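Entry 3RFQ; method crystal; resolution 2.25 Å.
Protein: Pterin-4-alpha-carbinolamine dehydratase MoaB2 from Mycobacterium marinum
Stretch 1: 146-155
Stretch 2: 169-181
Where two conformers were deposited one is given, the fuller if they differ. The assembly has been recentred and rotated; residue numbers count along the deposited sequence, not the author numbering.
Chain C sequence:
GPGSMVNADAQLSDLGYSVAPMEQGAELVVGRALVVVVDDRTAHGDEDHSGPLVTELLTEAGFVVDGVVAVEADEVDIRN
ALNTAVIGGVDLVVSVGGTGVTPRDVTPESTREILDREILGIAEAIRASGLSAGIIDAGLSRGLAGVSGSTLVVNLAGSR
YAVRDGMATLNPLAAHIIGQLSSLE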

ATOM      1  N   GLY C 146     -20.898  -2.666  -6.203  1.00 15.69           N
ATOM      2  CA  GLY C 146     -21.728  -3.712  -5.640  1.00 17.40           C
ATOM      3  C   GLY C 146     -22.588  -4.458  -6.646  1.00 17.97           C
ATOM      4  O   GLY C 146     -22.488  -4.253  -7.864  1.00 17.11           O
ATOM      5  N   VAL C 147     -23.453  -5.315  -6.120  1.00 20.09           N
ATOM      6  CA  VAL C 147     -24.288  -6.162  -6.947  1.00 21.49           C
ATOM      7  C   VAL C 147     -25.747  -5.757  -6.839  1.00 23.69           C
ATOM      8  O   VAL C 147     -26.277  -5.527  -5.741  1.00 23.95           O
ATOM      9  CB  VAL C 147     -24.092  -7.652  -6.606  1.00 23.07           C
ATOM     10  CG1 VAL C 147     -24.987  -8.507  -7.461  1.00 23.44           C
ATOM     11  CG2 VAL C 147     -22.641  -8.061  -6.875  1.00 21.55           C
ATOM     12  N   SER C 148     -26.370  -5.631  -8.015  1.00 24.41           N
ATOM     13  CA  SER C 148     -27.794  -5.409  -8.162  1.00 25.49           C
ATOM     14  C   SER C 148     -28.326  -6.517  -9.073  1.00 26.43           C
ATOM     15  O   SER C 148     -27.899  -6.631 -10.222  1.00 25.40           O
ATOM     16  CB  SER C 148     -28.010  -4.038  -8.777  1.00 24.87           C
ATOM     17  OG  SER C 148     -29.381  -3.730  -8.790  1.00 26.66           O
ATOM     18  N   GLY C 149     -29.227  -7.348  -8.539  1.00 28.40           N
ATOM     19  CA  GLY C 149     -29.632  -8.606  -9.185  1.00 29.00           C
ATOM     20  C   GLY C 149     -28.420  -9.461  -9.523  1.00 28.06           C
ATOM     21  O   GLY C 149     -27.738  -9.932  -8.644  1.00 28.25           O
ATOM     22  N   SER C 150     -28.137  -9.642 -10.804  1.00 27.40           N
ATOM     23  CA  SER C 150     -26.925 -10.351 -11.211  1.00 26.68           C
ATOM     24  C   SER C 150     -25.889  -9.432 -11.878  1.00 23.83           C
ATOM     25  O   SER C 150     -24.952  -9.897 -12.534  1.00 22.73           O
ATOM     26  CB  SER C 150     -27.290 -11.518 -12.135  1.00 28.28           C
ATOM     27  OG  SER C 150     -27.997 -12.484 -11.385  1.00 33.15           O
ATOM     28  N   THR C 151     -26.055  -8.128 -11.679  1.00 22.27           N
ATOM     29  CA  THR C 151     -25.206  -7.149 -12.321  1.00 19.68           C
ATOM     30  C   THR C 151     -24.244  -6.499 -11.350  1.00 18.14           C
ATOM     31  O   THR C 151     -24.664  -5.952 -10.323  1.00 17.61           O
ATOM     32  CB  THR C 151     -26.052  -6.041 -12.998  1.00 20.31           C
ATOM     33  OG1 THR C 151     -26.916  -6.636 -13.985  1.00 22.35           O
ATOM     34  CG2 THR C 151     -25.146  -4.993 -13.668  1.00 18.24           C
ATOM     35  N   LEU C 152     -22.961  -6.530 -11.699  1.00 16.65           N
ATOM     36  CA  LEU C 152     -21.935  -5.766 -10.976  1.00 15.95           C
ATOM     37  C   LEU C 152     -21.921  -4.309 -11.476  1.00 14.74           C
ATOM     38  O   LEU C 152     -21.835  -4.076 -12.673  1.00 14.63           O
ATOM     39  CB  LEU C 152     -20.543  -6.437 -11.121  1.00 14.52           C
ATOM     40  CG  LEU C 152     -19.315  -5.661 -10.589  1.00 14.05           C
ATOM     41  CD1 LEU C 152     -19.330  -5.410  -9.047  1.00 10.58           C
ATOM     42  CD2 LEU C 152     -17.999  -6.343 -11.022  1.00 10.37           C
ATOM     43  N   VAL C 153     -22.024  -3.344 -10.562  1.00 14.52           N
ATOM     44  CA  VAL C 153     -22.030  -1.909 -10.902  1.00 14.59           C
ATOM     45  C   VAL C 153     -20.882  -1.243 -10.153  1.00 14.21           C
ATOM     46  O   VAL C 153     -20.751  -1.411  -8.948  1.00 14.92           O
ATOM     47  CB  VAL C 153     -23.331  -1.228 -10.412  1.00 15.90           C
ATOM     48  CG1 VAL C 153     -23.345   0.301 -10.704  1.00 14.63           C
ATOM     49  CG2 VAL C 153     -24.580  -1.943 -10.982  1.00 16.44           C
ATOM     50  N   VAL C 154     -20.063  -0.494 -10.872  1.00 13.65           N
ATOM     51  CA  VAL C 154     -18.903   0.198 -10.294  1.00 13.63           C
ATOM     52  C   VAL C 154     -18.944   1.663 -10.707  1.00 13.33           C
ATOM     53  O   VAL C 154     -19.105   1.947 -11.885  1.00 15.06           O
ATOM     54  CB  VAL C 154     -17.575  -0.490 -10.761  1.00 13.50           C
ATOM     55  CG1 VAL C 154     -16.329   0.250 -10.193  1.00 11.66           C
ATOM     56  CG2 VAL C 154     -17.581  -1.987 -10.314  1.00 11.02           C
ATOM     57  N   ASN C 155     -18.882   2.593  -9.756  1.00 13.62           N
ATOM     58  CA  ASN C 155     -18.862   4.020 -10.088  1.00 13.41           C
ATOM     59  C   ASN C 155     -17.419   4.470 -10.112  1.00 13.01           C
ATOM     60  O   ASN C 155     -16.705   4.326  -9.113  1.00 12.68           O
ATOM     61  CB  ASN C 155     -19.553   4.897  -9.031  1.00 14.38           C
ATOM     62  CG  ASN C 155     -20.994   4.478  -8.679  1.00 15.35           C
ATOM     63  OD1 ASN C 155     -21.343   4.541  -7.508  1.00 15.77           O
ATOM     64  ND2 ASN C 155     -21.842   4.128  -9.671  1.00 11.91           N
ATOM     65  N   THR C 169      -7.318  -1.282 -11.969  1.00 13.40           N
ATOM     66  CA  THR C 169      -7.622  -1.901 -10.683  1.00 15.14           C
ATOM     67  C   THR C 169      -8.827  -2.842 -10.771  1.00 14.95           C
ATOM     68  O   THR C 169      -8.814  -3.923 -10.173  1.00 16.09           O
ATOM     69  CB  THR C 169      -7.832  -0.786  -9.594  1.00 16.76           C
ATOM     70  OG1 THR C 169      -6.568  -0.156  -9.341  1.00 18.95           O
ATOM     71  CG2 THR C 169      -8.373  -1.349  -8.307  1.00 16.00           C
ATOM     72  N   LEU C 170      -9.851  -2.440 -11.533  1.00 14.23           N
ATOM     73  CA  LEU C 170     -11.068  -3.231 -11.672  1.00 14.80           C
ATOM     74  C   LEU C 170     -10.849  -4.568 -12.436  1.00 15.72           C
ATOM     75  O   LEU C 170     -11.468  -5.584 -12.086  1.00 15.49           O
ATOM     76  CB  LEU C 170     -12.170  -2.416 -12.363  1.00 14.52           C
ATOM     77  CG  LEU C 170     -13.537  -3.123 -12.383  1.00 15.75           C
ATOM     78  CD1 LEU C 170     -14.031  -3.415 -10.947  1.00 12.82           C
ATOM     79  CD2 LEU C 170     -14.542  -2.291 -13.126  1.00 14.37           C
ATOM     80  N   ASN C 171      -9.966  -4.558 -13.448  1.00 15.70           N
ATOM     81  CA  ASN C 171      -9.747  -5.714 -14.314  1.00 18.12           C
ATOM     82  C   ASN C 171      -9.719  -7.053 -13.545  1.00 19.96           C
ATOM     83  O   ASN C 171     -10.551  -7.902 -13.799  1.00 21.02           O
ATOM     84  CB  ASN C 171      -8.458  -5.574 -15.147  1.00 18.73           C
ATOM     85  CG  ASN C 171      -8.594  -4.577 -16.267  1.00 20.26           C
ATOM     86  OD1 ASN C 171      -9.714  -4.269 -16.737  1.00 18.48           O
ATOM     87  ND2 ASN C 171      -7.452  -4.054 -16.708  1.00 19.19           N
ATOM     88  N   PRO C 172      -8.801  -7.217 -12.567  1.00 20.19           N
ATOM     89  CA  PRO C 172      -8.785  -8.569 -11.956  1.00 22.27           C
ATOM     90  C   PRO C 172      -9.973  -8.815 -11.001  1.00 22.31           C
ATOM     91  O   PRO C 172     -10.168  -9.939 -10.542  1.00 25.43           O
ATOM     92  CB  PRO C 172      -7.468  -8.581 -11.173  1.00 22.51           C
ATOM     93  CG  PRO C 172      -7.276  -7.096 -10.782  1.00 21.25           C
ATOM     94  CD  PRO C 172      -7.747  -6.342 -12.016  1.00 18.97           C
ATOM     95  N   LEU C 173     -10.745  -7.787 -10.686  1.00 19.57           N
ATOM     96  CA  LEU C 173     -11.801  -7.962  -9.677  1.00 19.33           C
ATOM     97  C   LEU C 173     -13.141  -8.370 -10.322  1.00 19.21           C
ATOM     98  O   LEU C 173     -13.810  -9.287  -9.849  1.00 19.49           O
ATOM     99  CB  LEU C 173     -11.949  -6.687  -8.822  1.00 17.19           C
ATOM    100  CG  LEU C 173     -10.622  -6.103  -8.285  1.00 16.80           C
ATOM    101  CD1 LEU C 173     -10.875  -4.890  -7.452  1.00 14.53           C
ATOM    102  CD2 LEU C 173      -9.776  -7.119  -7.488  1.00 14.37           C
ATOM    103  N   ALA C 174     -13.508  -7.658 -11.384  1.00 17.64           N
ATOM    104  CA  ALA C 174     -14.780  -7.811 -12.072  1.00 19.07           C
ATOM    105  C   ALA C 174     -14.975  -9.231 -12.537  1.00 21.73           C
ATOM    106  O   ALA C 174     -16.003  -9.870 -12.234  1.00 22.85           O
ATOM    107  CB  ALA C 174     -14.845  -6.857 -13.284  1.00 17.11           C
ATOM    108  N   ALA C 175     -13.961  -9.733 -13.234  1.00 23.27           N
ATOM    109  CA  ALA C 175     -14.030 -11.059 -13.833  1.00 27.49           C
ATOM    110  C   ALA C 175     -14.265 -12.102 -12.775  1.00 29.42           C
ATOM    111  O   ALA C 175     -15.042 -13.033 -12.999  1.00 32.56           O
ATOM    112  CB  ALA C 175     -12.746 -11.372 -14.658  1.00 29.18           C
ATOM    113  N   HIS C 176     -13.654 -11.923 -11.600  1.00 29.02           N
ATOM    114  CA  HIS C 176     -13.860 -12.873 -10.490  1.00 31.17           C
ATOM    115  C   HIS C 176     -15.288 -12.814  -9.944  1.00 30.71           C
ATOM    116  O   HIS C 176     -15.891 -13.854  -9.655  1.00 33.59           O
ATOM    117  CB  HIS C 176     -12.838 -12.655  -9.371  1.00 31.22           C
ATOM    118  CG  HIS C 176     -13.183 -13.357  -8.097  1.00 33.76           C
ATOM    119  ND1 HIS C 176     -12.748 -14.630  -7.806  1.00 40.90           N
ATOM    120  CD2 HIS C 176     -13.938 -12.967  -7.041  1.00 34.77           C
ATOM    121  CE1 HIS C 176     -13.216 -14.995  -6.624  1.00 42.47           C
ATOM    122  NE2 HIS C 176     -13.940 -14.002  -6.137  1.00 39.61           N
ATOM    123  N   ILE C 177     -15.807 -11.593  -9.775  1.00 27.74           N
ATOM    124  CA  ILE C 177     -17.155 -11.382  -9.267  0.60 27.22           C
ATOM    125  C   ILE C 177     -18.202 -11.997 -10.208  1.00 28.99           C
ATOM    126  O   ILE C 177     -19.097 -12.717  -9.771  1.00 29.85           O
ATOM    127  CB  ILE C 177     -17.426  -9.877  -9.048  0.60 24.72           C
ATOM    128  CG1 ILE C 177     -16.555  -9.366  -7.895  0.60 23.82           C
ATOM    129  CG2 ILE C 177     -18.894  -9.638  -8.730  0.60 24.90           C
ATOM    130  CD1 ILE C 177     -16.269  -7.914  -7.931  0.60 20.94           C
ATOM    131  N   ILE C 178     -18.066 -11.716 -11.499  1.00 29.15           N
ATOM    132  CA  ILE C 178     -19.007 -12.206 -12.494  1.00 32.38           C
ATOM    133  C   ILE C 178     -19.003 -13.722 -12.526  1.00 36.82           C
ATOM    134  O   ILE C 178     -20.064 -14.349 -12.545  1.00 39.26           O
ATOM    135  CB  ILE C 178     -18.731 -11.573 -13.865  1.00 31.70           C
ATOM    136  CG1 ILE C 178     -19.158 -10.108 -13.807  1.00 29.17           C
ATOM    137  CG2 ILE C 178     -19.478 -12.304 -14.973  1.00 34.50           C
ATOM    138  CD1 ILE C 178     -18.326  -9.211 -14.644  1.00 30.29           C
ATOM    139  N   GLY C 179     -17.808 -14.310 -12.482  1.00 38.60           N
ATOM    140  CA  GLY C 179     -17.672 -15.763 -12.378  1.00 43.11           C
ATOM    141  C   GLY C 179     -18.492 -16.300 -11.224  1.00 45.30           C
ATOM    142  O   GLY C 179     -19.276 -17.244 -11.398  1.00 48.48           O
ATOM    143  N   GLN C 180     -18.342 -15.683 -10.048  1.00 43.61           N
ATOM    144  CA  GLN C 180     -19.100 -16.129  -8.876  1.00 46.06           C
ATOM    145  C   GLN C 180     -20.622 -16.011  -9.040  1.00 46.13           C
ATOM    146  O   GLN C 180     -21.352 -16.796  -8.455  1.00 48.81           O
ATOM    147  CB  GLN C 180     -18.633 -15.457  -7.571  1.00 44.08           C
ATOM    148  CG  GLN C 180     -17.164 -15.717  -7.189  1.00 46.65           C
ATOM    149  CD  GLN C 180     -16.831 -17.193  -6.894  1.00 54.10           C
ATOM    150  OE1 GLN C 180     -15.914 -17.761  -7.509  1.00 56.36           O
ATOM    151  NE2 GLN C 180     -17.560 -17.812  -5.945  1.00 54.90           N
ATOM    152  N   LEU C 181     -21.096 -15.067  -9.852  1.00 44.19           N
ATOM    153  CA  LEU C 181     -22.551 -14.804  -9.960  1.00 44.76           C
ATOM    154  C   LEU C 181     -23.412 -15.859 -10.709  1.00 48.75           C
ATOM    155  O   LEU C 181     -23.207 -16.148 -11.898  1.00 50.75           O
ATOM    156  CB  LEU C 181     -22.823 -13.365 -10.445  1.00 41.33           C
ATOM    157  CG  LEU C 181     -22.399 -12.277  -9.449  1.00 38.20           C
ATOM    158  CD1 LEU C 181     -22.637 -10.892  -9.996  1.00 36.83           C
ATOM    159  CD2 LEU C 181     -23.110 -12.441  -8.131  1.00 39.75           C
TER

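The two stretches are held together by a mainly apolar packing of one helix face against one face of a β-hairpin, with no hydrogen bond between them and 353 Å² buried, both sides summed. Within stretch 1 the hairpin makes its own backbone hydrogen bonds: Ser148 N to Thr151 O (2.9 Å) and Thr151 N to Ser148 O (2.8 Å) close a type II' turn, where Gly149 takes a positive phi of 53° that favours glycine. Strand 151-155 and the helix run nearly antiparallel, at 155°, with axes 9.1 Å apart at closest approach, a spacing that side chains must fill.

Strand alternation supplies the filling. Val147, Leu152 and Val154 point their CA-to-CB bonds toward the helix, whereas Thr151 points away and its OG1 is hydrogen-bonded elsewhere in the structure. Leu152, which loses the largest area (86 Å²), is the centre: its CD2 lies 3.7 Å from Ala174 CA and 3.9 Å from Ile177 CD1. Ala174, whose side chain is a lone methyl pointing sideways, has its CB 3.9 Å from Leu152 CD2, so the leucine methyl packs on both its CA and its CB. Toward the N-terminal end of stretch 2, Val154 CG2 meets Leu170 CD1 at 3.9 Å. At the other end, Leu181 CD1 reaches Val147 CG1 (4.2 Å) and Ser150 O (3.6 Å), the latter a contact without hydrogen bonding, so this exposed leucine packs against Ser150 at the edge of the contact.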